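Local coordinates for protein globin II, extracellular (Lumbricus terrestris, PDB 1X9F) that probably carries oxygen as a haem-binding globin subunit of the giant extracellular haemoglobin (erythrocruorin) of the earthworm, at residues 10-15 with 74-79. Numbering follows the deposited sequence.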
# COMPACT_ATOMS: atom_id res chain seq x y z
N LEU B 10 8.16 6.15 39.75
CA LEU B 10 8.07 5.66 38.39
C LEU B 10 6.63 5.29 38.04
O LEU B 10 6.11 5.74 37.02
CB LEU B 10 9.00 4.46 38.18
CG LEU B 10 10.27 4.57 37.32
CD1 LEU B 10 10.79 6.00 37.15
CD2 LEU B 10 11.36 3.65 37.84
N LYS B 11 5.99 4.50 38.90
CA LYS B 11 4.63 4.03 38.65
C LYS B 11 3.62 5.18 38.59
O LYS B 11 2.79 5.25 37.67
CB LYS B 11 4.20 3.01 39.71
CG LYS B 11 2.80 2.48 39.48
CD LYS B 11 2.45 1.38 40.46
CE LYS B 11 2.76 0.02 39.89
NZ LYS B 11 2.26 -1.04 40.79
N VAL B 12 3.71 6.09 39.56
CA VAL B 12 2.83 7.25 39.62
C VAL B 12 3.01 8.16 38.41
O VAL B 12 2.01 8.69 37.90
CB VAL B 12 2.96 8.03 40.94
CG1 VAL B 12 2.12 9.31 40.90
CG2 VAL B 12 2.53 7.17 42.12
N LYS B 13 4.25 8.35 37.94
CA LYS B 13 4.46 9.14 36.72
C LYS B 13 3.66 8.56 35.54
O LYS B 13 2.97 9.30 34.85
CB LYS B 13 5.95 9.24 36.36
CG LYS B 13 6.71 10.23 37.26
CD LYS B 13 8.19 10.34 36.85
CE LYS B 13 8.34 10.99 35.46
NZ LYS B 13 9.79 11.16 35.12
N SER B 14 3.74 7.25 35.35
CA SER B 14 3.04 6.60 34.24
C SER B 14 1.53 6.64 34.39
O SER B 14 0.81 6.96 33.43
CB SER B 14 3.48 5.14 34.10
OG SER B 14 4.75 5.08 33.47
N GLU B 15 1.04 6.28 35.57
CA GLU B 15 -0.39 6.25 35.81
C GLU B 15 -0.99 7.65 35.74
O GLU B 15 -2.13 7.81 35.30
CB GLU B 15 -0.69 5.53 37.12
CG GLU B 15 -0.23 4.08 37.04
CD GLU B 15 -0.49 3.27 38.29
OE1 GLU B 15 -0.33 2.03 38.21
OE2 GLU B 15 -0.84 3.86 39.34
N ILE B 74 3.65 19.10 37.18
CA ILE B 74 5.07 19.42 37.33
C ILE B 74 5.70 18.59 38.44
O ILE B 74 6.78 18.01 38.26
CB ILE B 74 5.30 20.92 37.59
CG1 ILE B 74 4.86 21.75 36.37
CG2 ILE B 74 6.77 21.19 37.93
CD1 ILE B 74 4.82 23.27 36.60
N ALA B 75 5.01 18.52 39.58
CA ALA B 75 5.46 17.79 40.75
C ALA B 75 5.63 16.31 40.44
O ALA B 75 6.70 15.74 40.67
CB ALA B 75 4.51 18.00 41.91
N ILE B 76 4.58 15.68 39.91
CA ILE B 76 4.65 14.25 39.58
C ILE B 76 5.74 13.98 38.55
O ILE B 76 6.51 13.02 38.68
CB ILE B 76 3.28 13.73 39.09
CG1 ILE B 76 2.27 13.71 40.24
CG2 ILE B 76 3.42 12.34 38.46
CD1 ILE B 76 0.83 13.42 39.82
N SER B 77 5.83 14.83 37.53
CA SER B 77 6.79 14.62 36.46
C SER B 77 8.24 14.67 36.94
O SER B 77 9.12 14.10 36.29
CB SER B 77 6.57 15.61 35.30
OG SER B 77 7.03 16.91 35.64
N THR B 78 8.48 15.35 38.06
CA THR B 78 9.85 15.46 38.59
C THR B 78 10.04 14.75 39.92
O THR B 78 10.95 15.10 40.67
CB THR B 78 10.31 16.93 38.72
OG1 THR B 78 9.45 17.63 39.62
CG2 THR B 78 10.16 17.67 37.40
N LEU B 79 9.20 13.76 40.22
CA LEU B 79 9.43 12.94 41.41
C LEU B 79 10.81 12.30 41.36
O LEU B 79 11.42 12.04 42.40
CB LEU B 79 8.36 11.86 41.55
CG LEU B 79 7.00 12.32 42.09
CD1 LEU B 79 5.96 11.24 41.91
CD2 LEU B 79 7.09 12.76 43.54
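K13 and V12 pack, partly through apolar and partly through polar groups, against I76, S77 and L79 where the first globin helix, 6-20, lies against the C-terminal end of helix 59-77, the A and E helices of the globin fold. K13 and I76 are closest in the backbone (CA to CA 5.9 Å). On the inner, apolar side I76 points its CG2 methyl at the first helix: I76 CG2 stands anti to its own backbone N, 3.8 Å from K13 CA, and meets V12 CG1 at 4.1 Å. The V12 and I76 side chains cross at about a right angle. V12 CG1 also lies 4.4 Å from L79 CD1, just past the helix end. W130 and C133 of helix 127-142 pack on V12, and I137 packs on I76, which joins this pair to the hydrophobic interior; the I76 side chain is about 8 Å from the haem.

On the outer, polar side the aliphatic chain of K13 runs over the last carbonyls of helix 59-77. K13 CG sits 3.1 Å from I76 O. A bend at chi3 (68°) carries the amine on to S77 O, where K13 NZ makes a weak hydrogen bond of 3.2 Å. The stronger partners of NZ are carboxylates: D80, just beyond the segment, and E27 of a neighbouring Globin III subunit. The helix end is tied within itself, since S77 OG and T78 OG1 both bond to I74 O, from opposite faces of its carbonyl plane. A lysine amine set beside a helix C-terminus and two acids should be well stabilised as a cation; its pairing with D80 stays within the chain, while that with E27 extends the contact to the Globin III subunit.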